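Local coordinates for protein tryptophanyl-tRNA synthetase (PDB 3HV0) that probably attaches L-tryptophan to tRNA(Trp) at the cost of ATP, this chain holding the class I catalytic core of the enzyme, at residues T79-S84 with Y136-D141; V111-D116 with P198-A203; E118-I121 with T127-E130; F153-L158 with S208-I213. All blocks are in the same frame, centred on the assembly; numbering follows the deposited sequence.

Interaction 1: T79-S84 with Y136-D141; sequences TGRGPS and YENMKD. With TRP (tryptophan), chain C.
R81 and P83, at the end of strand 76-81 and just after it, meet N138 of helix 128-143, which packs against the sheet of the class I synthetase Rossmann fold. R81 points its side chain at the helix, while the glycines G80 and G82 leave the substrate room against the strand backbone. T79 begins the run, its OG1 bonded to P225 O on the neighbouring strand. At G80 the bound tryptophan lies against the backbone, with G80 CA 3.4 Å from TRP CD2. R81 then turns to the helix. A bend at chi2 (66°) presents its guanidinium edge, so that NE and NH2 both reach OD1 of N138, at 2.7 Å from NE and 2.9 Å from NH2. The two nitrogens come from one face of the amide, NE standing 44° above the carbonyl plane, while OD1 stays nearly in the guanidinium plane. An asparagine suits this buried place: OD1 accepts twice, and ND2 is left to bond S85 O. G82 again borders the ligand, and P83 centres an inverse gamma turn just past the strand and rests on helix residues T131 and A135. Its ring touches the same acceptor, P83 CB being 3.6 Å from N138 OD1.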
loop_
_atom_site.group_PDB
_atom_site.type_symbol
_atom_site.label_atom_id
_atom_site.label_comp_id
_atom_site.label_asym_id
_atom_site.label_seq_id
_atom_site.Cartn_x
_atom_site.Cartn_y
_atom_site.Cartn_z
ATOM N N THR A 79 -3.044 7.157 -18.251
ATOM C CA THR A 79 -2.170 8.283 -18.018
ATOM C C THR A 79 -2.390 8.790 -16.600
ATOM O O THR A 79 -3.256 8.299 -15.925
ATOM C CB THR A 79 -2.371 9.353 -19.062
ATOM O OG1 THR A 79 -1.156 10.088 -19.182
ATOM C CG2 THR A 79 -3.479 10.293 -18.692
ATOM N N GLY A 80 -1.589 9.740 -16.154
ATOM C CA GLY A 80 -1.681 10.208 -14.753
ATOM C C GLY A 80 -1.189 11.608 -14.502
ATOM O O GLY A 80 -0.737 12.282 -15.415
ATOM N N ARG A 81 -1.307 12.032 -13.236
ATOM C CA ARG A 81 -0.998 13.379 -12.801
ATOM C C ARG A 81 -0.644 13.381 -11.285
ATOM O O ARG A 81 -1.301 12.757 -10.480
ATOM C CB ARG A 81 -2.191 14.269 -13.147
ATOM C CG ARG A 81 -2.389 15.513 -12.307
ATOM C CD ARG A 81 -1.274 16.548 -12.465
ATOM N NE ARG A 81 -1.481 17.694 -11.589
ATOM C CZ ARG A 81 -0.600 18.662 -11.391
ATOM N NH1 ARG A 81 0.567 18.642 -12.005
ATOM N NH2 ARG A 81 -0.887 19.657 -10.559
ATOM N N GLY A 82 0.421 14.076 -10.912
ATOM C CA GLY A 82 0.793 14.218 -9.508
ATOM C C GLY A 82 0.371 15.570 -8.969
ATOM O O GLY A 82 0.949 16.571 -9.357
ATOM N N PRO A 83 -0.649 15.619 -8.091
ATOM C CA PRO A 83 -1.166 16.873 -7.570
ATOM C C PRO A 83 -0.262 17.569 -6.539
ATOM O O PRO A 83 -0.524 17.495 -5.343
ATOM C CB PRO A 83 -2.478 16.448 -6.906
ATOM C CG PRO A 83 -2.267 15.085 -6.512
ATOM C CD PRO A 83 -1.380 14.471 -7.529
ATOM N N SER A 84 0.774 18.260 -7.007
ATOM C CA SER A 84 1.622 19.083 -6.145
ATOM C C SER A 84 1.207 20.545 -6.140
ATOM O O SER A 84 1.759 21.350 -5.391
ATOM C CB SER A 84 3.068 18.973 -6.601
ATOM O OG SER A 84 3.120 18.768 -7.996
ATOM N N TYR A 136 -8.519 16.828 -6.258
ATOM C CA TYR A 136 -9.891 17.032 -6.734
ATOM C C TYR A 136 -10.028 18.251 -7.634
ATOM O O TYR A 136 -10.781 18.216 -8.605
ATOM C CB TYR A 136 -10.929 16.997 -5.600
ATOM C CG TYR A 136 -11.500 15.598 -5.496
ATOM C CD1 TYR A 136 -12.796 15.298 -5.915
ATOM C CD2 TYR A 136 -10.697 14.547 -5.061
ATOM C CE1 TYR A 136 -13.284 13.972 -5.851
ATOM C CE2 TYR A 136 -11.171 13.239 -4.984
ATOM C CZ TYR A 136 -12.450 12.957 -5.383
ATOM O OH TYR A 136 -12.856 11.646 -5.292
ATOM N N GLU A 137 -9.281 19.306 -7.342
ATOM C CA GLU A 137 -9.283 20.468 -8.221
ATOM C C GLU A 137 -8.642 20.112 -9.544
ATOM O O GLU A 137 -9.160 20.456 -10.612
ATOM C CB GLU A 137 -8.553 21.642 -7.581
ATOM C CG GLU A 137 -9.233 22.192 -6.342
ATOM C CD GLU A 137 -10.613 22.728 -6.627
ATOM O OE1 GLU A 137 -10.858 23.174 -7.756
ATOM O OE2 GLU A 137 -11.457 22.703 -5.710
ATOM N N ASN A 138 -7.515 19.411 -9.467
ATOM C CA ASN A 138 -6.839 18.880 -10.665
ATOM C C ASN A 138 -7.758 18.059 -11.578
ATOM O O ASN A 138 -7.660 18.184 -12.793
ATOM C CB ASN A 138 -5.629 18.045 -10.268
ATOM C CG ASN A 138 -4.432 18.896 -9.835
ATOM O OD1 ASN A 138 -3.319 18.392 -9.778
ATOM N ND2 ASN A 138 -4.651 20.187 -9.529
ATOM N N MET A 139 -8.648 17.243 -11.001
ATOM C CA MET A 139 -9.632 16.479 -11.788
ATOM C C MET A 139 -10.495 17.368 -12.659
ATOM O O MET A 139 -10.799 17.005 -13.797
ATOM C CB MET A 139 -10.590 15.677 -10.903
ATOM C CG MET A 139 -9.946 14.564 -10.134
ATOM S SD MET A 139 -11.113 13.370 -9.457
ATOM C CE MET A 139 -12.353 13.385 -10.758
ATOM N N LYS A 140 -10.907 18.506 -12.111
ATOM C CA LYS A 140 -11.699 19.478 -12.852
ATOM C C LYS A 140 -10.949 19.986 -14.089
ATOM O O LYS A 140 -11.524 20.093 -15.187
ATOM C CB LYS A 140 -12.088 20.672 -11.960
ATOM C CG LYS A 140 -12.985 20.328 -10.787
ATOM C CD LYS A 140 -13.179 21.516 -9.851
ATOM C CE LYS A 140 -14.425 21.314 -8.987
ATOM N NZ LYS A 140 -14.616 22.359 -7.938
ATOM N N ASP A 141 -9.678 20.322 -13.908
ATOM C CA ASP A 141 -8.847 20.720 -15.036
ATOM C C ASP A 141 -8.740 19.564 -16.021
ATOM O O ASP A 141 -8.701 19.768 -17.222
ATOM C CB ASP A 141 -7.425 21.061 -14.588
ATOM C CG ASP A 141 -7.350 22.240 -13.645
ATOM O OD1 ASP A 141 -6.363 22.300 -12.871
ATOM O OD2 ASP A 141 -8.241 23.107 -13.682
HETATM N N TRP C . 3.814 10.449 -11.019
HETATM C CA TRP C . 3.338 11.157 -12.244
HETATM C C TRP C . 3.715 12.629 -12.171
HETATM O O TRP C . 3.980 13.153 -11.073
HETATM C CB TRP C . 1.820 10.996 -12.461
HETATM C CG TRP C . 1.436 9.710 -13.155
HETATM C CD1 TRP C . 0.869 8.598 -12.582
HETATM C CD2 TRP C . 1.570 9.405 -14.552
HETATM N NE1 TRP C . 0.648 7.636 -13.529
HETATM C CE2 TRP C . 1.081 8.097 -14.744
HETATM C CE3 TRP C . 2.053 10.106 -15.653
HETATM C CZ2 TRP C . 1.063 7.480 -15.992
HETATM C CZ3 TRP C . 2.038 9.489 -16.891
HETATM C CH2 TRP C . 1.554 8.180 -17.048
HETATM O OXT TRP C . 3.767 13.293 -13.223
#

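Interaction 2: V111-D116 with P198-A203. With TRP (tryptophan), chain C.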
loop_
_atom_site.group_PDB
_atom_site.type_symbol
_atom_site.label_atom_id
_atom_site.label_comp_id
_atom_site.label_asym_id
_atom_site.label_seq_id
_atom_site.Cartn_x
_atom_site.Cartn_y
_atom_site.Cartn_z
ATOM N N VAL A 111 -8.198 5.459 -18.324
ATOM C CA VAL A 111 -8.030 5.284 -16.896
ATOM C C VAL A 111 -6.991 6.328 -16.444
ATOM O O VAL A 111 -5.959 6.406 -17.070
ATOM C CB VAL A 111 -7.548 3.821 -16.652
ATOM C CG1 VAL A 111 -6.346 3.772 -15.723
ATOM C CG2 VAL A 111 -8.720 2.925 -16.184
ATOM N N ILE A 112 -7.283 7.159 -15.431
ATOM C CA ILE A 112 -6.431 8.285 -15.038
ATOM C C ILE A 112 -6.143 8.305 -13.499
ATOM O O ILE A 112 -7.065 8.384 -12.699
ATOM C CB ILE A 112 -7.067 9.623 -15.432
ATOM C CG1 ILE A 112 -7.408 9.661 -16.940
ATOM C CG2 ILE A 112 -6.152 10.760 -15.134
ATOM C CD1 ILE A 112 -8.050 10.954 -17.429
ATOM N N GLN A 113 -4.865 8.286 -13.105
ATOM C CA GLN A 113 -4.474 8.165 -11.700
ATOM C C GLN A 113 -3.979 9.491 -11.101
ATOM O O GLN A 113 -2.999 10.082 -11.580
ATOM C CB GLN A 113 -3.366 7.112 -11.556
ATOM C CG GLN A 113 -2.811 6.972 -10.138
ATOM C CD GLN A 113 -1.638 5.983 -10.041
ATOM O OE1 GLN A 113 -0.661 6.103 -10.769
ATOM N NE2 GLN A 113 -1.744 5.009 -9.143
ATOM N N LEU A 114 -4.662 9.983 -10.081
ATOM C CA LEU A 114 -4.165 11.147 -9.391
ATOM C C LEU A 114 -3.362 10.672 -8.179
ATOM O O LEU A 114 -3.904 10.077 -7.269
ATOM C CB LEU A 114 -5.313 12.073 -9.038
ATOM C CG LEU A 114 -5.714 12.804 -10.330
ATOM C CD1 LEU A 114 -7.198 12.681 -10.661
ATOM C CD2 LEU A 114 -5.229 14.239 -10.264
ATOM N N THR A 115 -2.060 10.917 -8.195
ATOM C CA THR A 115 -1.165 10.319 -7.225
ATOM C C THR A 115 -1.015 11.148 -5.958
ATOM O O THR A 115 0.091 11.587 -5.627
ATOM C CB THR A 115 0.240 10.022 -7.841
ATOM O OG1 THR A 115 0.960 11.233 -8.119
ATOM C CG2 THR A 115 0.085 9.260 -9.104
ATOM N N ASP A 116 -2.097 11.323 -5.203
ATOM C CA ASP A 116 -1.988 12.104 -3.942
ATOM C C ASP A 116 -1.040 11.471 -2.906
ATOM O O ASP A 116 -0.469 12.182 -2.105
ATOM C CB ASP A 116 -3.346 12.412 -3.309
ATOM C CG ASP A 116 -4.309 11.264 -3.415
ATOM O OD1 ASP A 116 -4.051 10.176 -2.901
ATOM O OD2 ASP A 116 -5.353 11.407 -4.030
ATOM N N PRO A 198 6.609 3.102 -6.639
ATOM C CA PRO A 198 6.627 2.687 -8.032
ATOM C C PRO A 198 5.595 1.612 -8.402
ATOM O O PRO A 198 4.945 1.702 -9.475
ATOM C CB PRO A 198 8.037 2.175 -8.201
ATOM C CG PRO A 198 8.838 3.005 -7.300
ATOM C CD PRO A 198 7.978 3.277 -6.112
ATOM N N ALA A 199 5.398 0.633 -7.524
ATOM C CA ALA A 199 4.384 -0.404 -7.787
ATOM C C ALA A 199 2.981 0.200 -7.891
ATOM O O ALA A 199 2.163 -0.240 -8.695
ATOM C CB ALA A 199 4.404 -1.467 -6.736
ATOM N N VAL A 200 2.711 1.224 -7.083
ATOM C CA VAL A 200 1.414 1.922 -7.137
ATOM C C VAL A 200 1.171 2.559 -8.493
ATOM O O VAL A 200 0.059 2.502 -9.012
ATOM C CB VAL A 200 1.283 2.978 -6.030
ATOM C CG1 VAL A 200 -0.087 3.645 -6.059
ATOM C CG2 VAL A 200 1.509 2.341 -4.684
ATOM N N GLN A 201 2.213 3.129 -9.086
ATOM C CA GLN A 201 2.083 3.724 -10.414
ATOM C C GLN A 201 2.094 2.707 -11.523
ATOM O O GLN A 201 1.519 2.940 -12.571
ATOM C CB GLN A 201 3.203 4.698 -10.685
ATOM C CG GLN A 201 3.049 5.392 -12.013
ATOM C CD GLN A 201 3.607 6.758 -12.048
ATOM O OE1 GLN A 201 4.043 7.208 -13.086
ATOM N NE2 GLN A 201 3.611 7.434 -10.926
ATOM N N ALA A 202 2.810 1.610 -11.315
ATOM C CA ALA A 202 2.848 0.520 -12.280
ATOM C C ALA A 202 1.483 -0.157 -12.431
ATOM O O ALA A 202 1.041 -0.403 -13.538
ATOM C CB ALA A 202 3.888 -0.484 -11.879
ATOM N N ALA A 203 0.813 -0.401 -11.310
ATOM C CA ALA A 203 -0.342 -1.294 -11.234
ATOM C C ALA A 203 -1.504 -1.018 -12.218
ATOM O O ALA A 203 -2.167 -1.959 -12.665
ATOM C CB ALA A 203 -0.864 -1.378 -9.784
HETATM N N TRP C . 3.814 10.449 -11.019
HETATM C CA TRP C . 3.338 11.157 -12.244
HETATM C C TRP C . 3.715 12.629 -12.171
HETATM O O TRP C . 3.980 13.153 -11.073
HETATM C CB TRP C . 1.820 10.996 -12.461
HETATM C CG TRP C . 1.436 9.710 -13.155
HETATM C CD1 TRP C . 0.869 8.598 -12.582
HETATM C CD2 TRP C . 1.570 9.405 -14.552
HETATM N NE1 TRP C . 0.648 7.636 -13.529
HETATM C CE2 TRP C . 1.081 8.097 -14.744
HETATM C CE3 TRP C . 2.053 10.106 -15.653
HETATM C CZ2 TRP C . 1.063 7.480 -15.992
HETATM C CZ3 TRP C . 2.038 9.489 -16.891
HETATM C CH2 TRP C . 1.554 8.180 -17.048
HETATM O OXT TRP C . 3.767 13.293 -13.223
#
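Q113 sends its NE2 across to a helix carbonyl, V200 O, from well above the carbonyl plane, 55° out of it, though the N-H points fairly straight at the oxygen. Four residues on stands P204, which has no N-H to give V200 O in the usual helical manner, and the glutamine amide supplies one from above that plane, Q113 NE2 lying 3.1 Å from V200 O. The contact thus ties strand 110-114 of the Rossmann-fold sheet to the C-terminal end of helix 192-202, beside the tryptophan pocket. Q113 spans the gap because its chain is fully stretched, with chi1 176° and chi2 -176°. A primary amide suits this buried place by using both its ends: NE2 also bonds N157 OD1, and OE1 bonds Y78 OH, which together should fix the rotation of the group. OE1 of Q113 then lies 3.4 Å from the indole NE1 of the substrate, while Q113 NE2 rests 3.8 Å from V200 CG1. V200 also packs on Y165 of the second subunit. From the helix, Q201 brings its CG to 3.6 Å from TRP NE1. T115 divides its roles: OG1 bonds E118 OE1, and the methyl is left to the ligand, with T115 CG2 3.6 Å from TRP CD1.

Interaction 3: E118-I121 with T127-E130; sequences EKFI and TLEE. With TRP (tryptophan), chain C.
OG1 of T127, the residue whose backbone lies against the ring of F120, is held twice by E130: it donates to E130 OE1 at 3.0 Å and accepts a weak bond from E130 N. A second weak bond, T127 N to E130 OE1, completes the reciprocal pair of a capping box at the start of helix 128-143. A threonine suits the N-cap because its short hydroxyl can reach forward to an N-H of the first turn that lacks a helical acceptor, here E130 N. The backbone brings T127 CA to 3.5 Å from F120 CD1. L128, the first residue of the helix, lies over one face of the F120 ring. Its CG makes a CH-pi contact, 3.8 Å from the ring centroid of F120 and 17° off the normal. F120 reaches there with CG anti to its backbone N (chi1 168°), and a flat ring offers the branched leucine a broad surface. At the dimer interface, K173 of the second subunit makes a cation-pi contact with F120 and bonds F120 O. Two residues earlier, E118 points away from this corner and accepts from the substrate's amino group. The side chains of F120 and L128 cross at about a right angle, with F120 CB 3.3 Å from L128 CD2.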
loop_
_atom_site.group_PDB
_atom_site.type_symbol
_atom_site.label_atom_id
_atom_site.label_comp_id
_atom_site.label_asym_id
_atom_site.label_seq_id
_atom_site.Cartn_x
_atom_site.Cartn_y
_atom_site.Cartn_z
ATOM N N GLU A 118 1.880 9.825 -3.770
ATOM C CA GLU A 118 3.257 10.073 -4.237
ATOM C C GLU A 118 3.827 11.400 -3.744
ATOM O O GLU A 118 4.949 11.468 -3.280
ATOM C CB GLU A 118 3.299 10.026 -5.786
ATOM C CG GLU A 118 4.622 10.477 -6.437
ATOM C CD GLU A 118 4.547 10.595 -7.979
ATOM O OE1 GLU A 118 3.410 10.588 -8.555
ATOM O OE2 GLU A 118 5.637 10.712 -8.617
ATOM N N LYS A 119 3.042 12.459 -3.876
ATOM C CA LYS A 119 3.524 13.842 -3.723
ATOM C C LYS A 119 3.584 14.206 -2.272
ATOM O O LYS A 119 4.461 14.952 -1.848
ATOM C CB LYS A 119 2.629 14.816 -4.501
ATOM C CG LYS A 119 2.605 14.542 -6.023
ATOM C CD LYS A 119 4.042 14.645 -6.571
ATOM C CE LYS A 119 4.121 14.529 -8.081
ATOM N NZ LYS A 119 5.498 14.893 -8.566
ATOM N N PHE A 120 2.677 13.648 -1.487
ATOM C CA PHE A 120 2.874 13.662 -0.060
ATOM C C PHE A 120 4.173 12.934 0.315
ATOM O O PHE A 120 4.865 13.349 1.244
ATOM C CB PHE A 120 1.699 13.021 0.639
ATOM C CG PHE A 120 1.950 12.728 2.091
ATOM C CD1 PHE A 120 1.993 13.749 3.004
ATOM C CD2 PHE A 120 2.130 11.440 2.533
ATOM C CE1 PHE A 120 2.216 13.501 4.342
ATOM C CE2 PHE A 120 2.350 11.180 3.879
ATOM C CZ PHE A 120 2.402 12.210 4.784
ATOM N N ILE A 121 4.507 11.854 -0.399
ATOM C CA ILE A 121 5.687 11.065 -0.055
ATOM C C ILE A 121 7.000 11.756 -0.428
ATOM O O ILE A 121 7.931 11.795 0.382
ATOM C CB ILE A 121 5.650 9.629 -0.639
ATOM C CG1 ILE A 121 4.722 8.746 0.200
ATOM C CG2 ILE A 121 7.060 9.000 -0.605
ATOM C CD1 ILE A 121 5.235 8.524 1.621
ATOM N N THR A 127 1.156 17.668 2.746
ATOM C CA THR A 127 0.336 16.797 3.562
ATOM C C THR A 127 -0.726 16.137 2.689
ATOM O O THR A 127 -0.992 16.575 1.595
ATOM C CB THR A 127 -0.369 17.590 4.615
ATOM O OG1 THR A 127 -1.238 18.537 3.973
ATOM C CG2 THR A 127 0.639 18.305 5.465
ATOM N N LEU A 128 -1.357 15.101 3.216
ATOM C CA LEU A 128 -2.325 14.335 2.449
ATOM C C LEU A 128 -3.607 15.110 2.296
ATOM O O LEU A 128 -4.295 14.967 1.280
ATOM C CB LEU A 128 -2.594 12.978 3.106
ATOM C CG LEU A 128 -1.504 11.935 2.906
ATOM C CD1 LEU A 128 -1.947 10.652 3.602
ATOM C CD2 LEU A 128 -1.223 11.714 1.441
ATOM N N GLU A 129 -3.926 15.935 3.289
ATOM C CA GLU A 129 -5.086 16.821 3.187
ATOM C C GLU A 129 -4.975 17.756 1.982
ATOM O O GLU A 129 -5.932 17.915 1.222
ATOM C CB GLU A 129 -5.265 17.650 4.444
ATOM C CG GLU A 129 -6.653 18.271 4.551
ATOM C CD GLU A 129 -6.710 19.388 5.564
ATOM O OE1 GLU A 129 -6.005 19.287 6.595
ATOM O OE2 GLU A 129 -7.458 20.361 5.324
ATOM N N GLU A 130 -3.810 18.373 1.819
ATOM C CA GLU A 130 -3.570 19.287 0.706
ATOM C C GLU A 130 -3.529 18.561 -0.629
ATOM O O GLU A 130 -4.099 19.025 -1.620
ATOM C CB GLU A 130 -2.260 20.035 0.913
ATOM C CG GLU A 130 -2.300 21.036 2.099
ATOM C CD GLU A 130 -0.941 21.618 2.412
ATOM O OE1 GLU A 130 0.018 20.855 2.615
ATOM O OE2 GLU A 130 -0.829 22.845 2.456
HETATM N N TRP C . 3.814 10.449 -11.019
HETATM C CA TRP C . 3.338 11.157 -12.244
HETATM C C TRP C . 3.715 12.629 -12.171
HETATM O O TRP C . 3.980 13.153 -11.073
HETATM C CB TRP C . 1.820 10.996 -12.461
HETATM C CG TRP C . 1.436 9.710 -13.155
HETATM C CD1 TRP C . 0.869 8.598 -12.582
HETATM C CD2 TRP C . 1.570 9.405 -14.552
HETATM N NE1 TRP C . 0.648 7.636 -13.529
HETATM C CE2 TRP C . 1.081 8.097 -14.744
HETATM C CE3 TRP C . 2.053 10.106 -15.653
HETATM C CZ2 TRP C . 1.063 7.480 -15.992
HETATM C CZ3 TRP C . 2.038 9.489 -16.891
HETATM C CH2 TRP C . 1.554 8.180 -17.048
HETATM O OXT TRP C . 3.767 13.293 -13.223
#

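Interaction 4: F153-L158 with S208-I213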
loop_
_atom_site.group_PDB
_atom_site.type_symbol
_atom_site.label_atom_id
_atom_site.label_comp_id
_atom_site.label_asym_id
_atom_site.label_seq_id
_atom_site.Cartn_x
_atom_site.Cartn_y
_atom_site.Cartn_z
ATOM N N PHE A 153 -12.384 6.710 -16.669
ATOM C CA PHE A 153 -12.430 6.463 -15.239
ATOM C C PHE A 153 -11.266 7.173 -14.564
ATOM O O PHE A 153 -10.106 6.867 -14.808
ATOM C CB PHE A 153 -12.419 4.949 -14.936
ATOM C CG PHE A 153 -12.241 4.632 -13.482
ATOM C CD1 PHE A 153 -13.115 5.137 -12.547
ATOM C CD2 PHE A 153 -11.168 3.870 -13.038
ATOM C CE1 PHE A 153 -12.935 4.879 -11.194
ATOM C CE2 PHE A 153 -10.994 3.599 -11.676
ATOM C CZ PHE A 153 -11.889 4.105 -10.763
ATOM N N ILE A 154 -11.578 8.138 -13.710
ATOM C CA ILE A 154 -10.562 8.911 -13.003
ATOM C C ILE A 154 -10.630 8.522 -11.529
ATOM O O ILE A 154 -11.711 8.192 -11.030
ATOM C CB ILE A 154 -10.791 10.428 -13.174
ATOM C CG1 ILE A 154 -11.060 10.747 -14.660
ATOM C CG2 ILE A 154 -9.602 11.239 -12.589
ATOM C CD1 ILE A 154 -11.201 12.247 -15.011
ATOM N N PHE A 155 -9.481 8.543 -10.846
ATOM C CA PHE A 155 -9.424 8.146 -9.459
ATOM C C PHE A 155 -8.167 8.652 -8.748
ATOM O O PHE A 155 -7.107 8.851 -9.370
ATOM C CB PHE A 155 -9.467 6.611 -9.355
ATOM C CG PHE A 155 -8.274 5.918 -9.969
ATOM C CD1 PHE A 155 -8.273 5.556 -11.310
ATOM C CD2 PHE A 155 -7.148 5.629 -9.195
ATOM C CE1 PHE A 155 -7.181 4.924 -11.865
ATOM C CE2 PHE A 155 -6.056 5.011 -9.746
ATOM C CZ PHE A 155 -6.070 4.657 -11.090
ATOM N N THR A 156 -8.282 8.839 -7.435
ATOM C CA THR A 156 -7.116 9.131 -6.615
ATOM C C THR A 156 -6.620 7.847 -5.964
ATOM O O THR A 156 -7.411 6.958 -5.652
ATOM C CB THR A 156 -7.419 10.148 -5.489
ATOM O OG1 THR A 156 -8.050 9.495 -4.369
ATOM C CG2 THR A 156 -8.257 11.319 -6.006
ATOM N N ASN A 157 -5.320 7.760 -5.720
ATOM C CA ASN A 157 -4.780 6.594 -5.055
ATOM C C ASN A 157 -5.364 6.411 -3.648
ATOM O O ASN A 157 -5.597 5.297 -3.225
ATOM C CB ASN A 157 -3.256 6.638 -5.008
ATOM C CG ASN A 157 -2.617 6.280 -6.315
ATOM O OD1 ASN A 157 -3.224 5.639 -7.159
ATOM N ND2 ASN A 157 -1.383 6.705 -6.498
ATOM N N LEU A 158 -5.628 7.487 -2.928
ATOM C CA LEU A 158 -6.189 7.320 -1.588
ATOM C C LEU A 158 -7.564 6.646 -1.630
ATOM O O LEU A 158 -7.987 6.009 -0.664
ATOM C CB LEU A 158 -6.245 8.652 -0.820
ATOM C CG LEU A 158 -4.921 9.092 -0.150
ATOM C CD1 LEU A 158 -5.154 10.119 0.957
ATOM C CD2 LEU A 158 -4.189 7.948 0.462
ATOM N N SER A 208 -5.989 -6.362 -15.012
ATOM C CA SER A 208 -6.452 -6.959 -13.777
ATOM C C SER A 208 -6.818 -5.860 -12.751
ATOM O O SER A 208 -7.784 -6.016 -12.008
ATOM C CB SER A 208 -5.416 -7.935 -13.184
ATOM O OG SER A 208 -4.213 -7.269 -12.797
ATOM N N SER A 209 -6.091 -4.748 -12.743
ATOM C CA SER A 209 -6.301 -3.701 -11.715
ATOM C C SER A 209 -7.611 -2.927 -11.837
ATOM O O SER A 209 -7.876 -2.024 -11.032
ATOM C CB SER A 209 -5.144 -2.733 -11.711
ATOM O OG SER A 209 -4.007 -3.385 -11.197
ATOM N N PHE A 210 -8.417 -3.276 -12.841
ATOM C CA PHE A 210 -9.728 -2.661 -13.045
ATOM C C PHE A 210 -10.760 -3.746 -13.319
ATOM O O PHE A 210 -11.260 -3.859 -14.431
ATOM C CB PHE A 210 -9.695 -1.645 -14.204
ATOM C CG PHE A 210 -8.736 -0.523 -13.989
ATOM C CD1 PHE A 210 -9.097 0.569 -13.212
ATOM C CD2 PHE A 210 -7.460 -0.570 -14.519
ATOM C CE1 PHE A 210 -8.209 1.612 -12.988
ATOM C CE2 PHE A 210 -6.573 0.470 -14.290
ATOM C CZ PHE A 210 -6.948 1.559 -13.527
ATOM N N PRO A 211 -11.075 -4.557 -12.291
ATOM C CA PRO A 211 -12.079 -5.613 -12.454
ATOM C C PRO A 211 -13.463 -5.107 -12.908
ATOM O O PRO A 211 -14.150 -5.815 -13.648
ATOM C CB PRO A 211 -12.150 -6.248 -11.056
ATOM C CG PRO A 211 -11.585 -5.236 -10.137
ATOM C CD PRO A 211 -10.570 -4.495 -10.913
ATOM N N HIS A 212 -13.847 -3.890 -12.500
ATOM C CA HIS A 212 -15.191 -3.369 -12.780
ATOM C C HIS A 212 -15.354 -2.759 -14.171
ATOM O O HIS A 212 -16.443 -2.286 -14.495
ATOM C CB HIS A 212 -15.652 -2.348 -11.732
ATOM C CG HIS A 212 -15.488 -2.805 -10.318
ATOM N ND1 HIS A 212 -15.917 -4.035 -9.871
ATOM C CD2 HIS A 212 -14.931 -2.187 -9.248
ATOM C CE1 HIS A 212 -15.619 -4.161 -8.585
ATOM N NE2 HIS A 212 -15.022 -3.051 -8.181
ATOM N N ILE A 213 -14.305 -2.760 -14.991
ATOM C CA ILE A 213 -14.487 -2.541 -16.440
ATOM C C ILE A 213 -14.091 -3.732 -17.304
ATOM O O ILE A 213 -14.794 -4.052 -18.267
ATOM C CB ILE A 213 -13.774 -1.272 -16.991
ATOM C CG1 ILE A 213 -12.707 -0.747 -16.048
ATOM C CG2 ILE A 213 -14.759 -0.178 -17.185
ATOM C CD1 ILE A 213 -12.267 0.666 -16.390
#
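F210 pushes the CE1 corner of its ring at two phenylalanines of strand 152-156, F153 and F155, forming a three-ring aromatic cluster at one margin of the Rossmann-fold sheet. Alternation along the strand brings both to the same side, but their first torsions differ. F153 has CG anti to its backbone N (chi1 171°), whereas CG of F155 sits between N and the carbonyl carbon. The two rings therefore stand at different angles to the incoming one. F153 and F210 meet rim to rim, neither lying over the other's face, with planes at 83° and F153 CE2 3.7 Å from F210 CE1. Against F155 the approach is oblique, at 61° between planes, and F155 CE1 comes to 3.6 Å from F210 CE1. F210 occupies the N-cap position of helix 211-214, and the turn that carries it is also bonded to its surroundings: S208 and S209 bond D167, and S209 O bonds Y160 OH. The ring of Y160 meets all three phenylalanines, and V111 of the next strand also touches F153 and F210. Phenylalanine suits each position, since a large rigid ring can bridge sheet and loop without a polar atom to satisfy. No hydrogen bond crosses between 153-158 and 208-213, which implies that their cohesion rests mainly on apolar burial and van der Waals contact between the rings.

In the fold
All four contacts are buried, but they serve different parts of one class I catalytic core. Interactions 1, 2 and 4 use three successive neighbours in the sheet, strands 76-81, 110-114 and 152-156. Interactions 1, 2 and 3 all border the substrate, 1 and 2 through polar contacts, 3 through E118 and K119 rather than its own apolar pairing; interaction 4 is dominated by aromatic rings. Backbone bonds from R81 to Q113 and T115 stitch 1 to 2. Interactions 1 and 3 share helix 128-143, one using its body, the other its beginning. The centre of interaction 3 lies farthest from the chain's centre, about 20 Å, where apolar packing borders the second subunit, which adds a lysine. V111 and N157 join interactions 2 and 4.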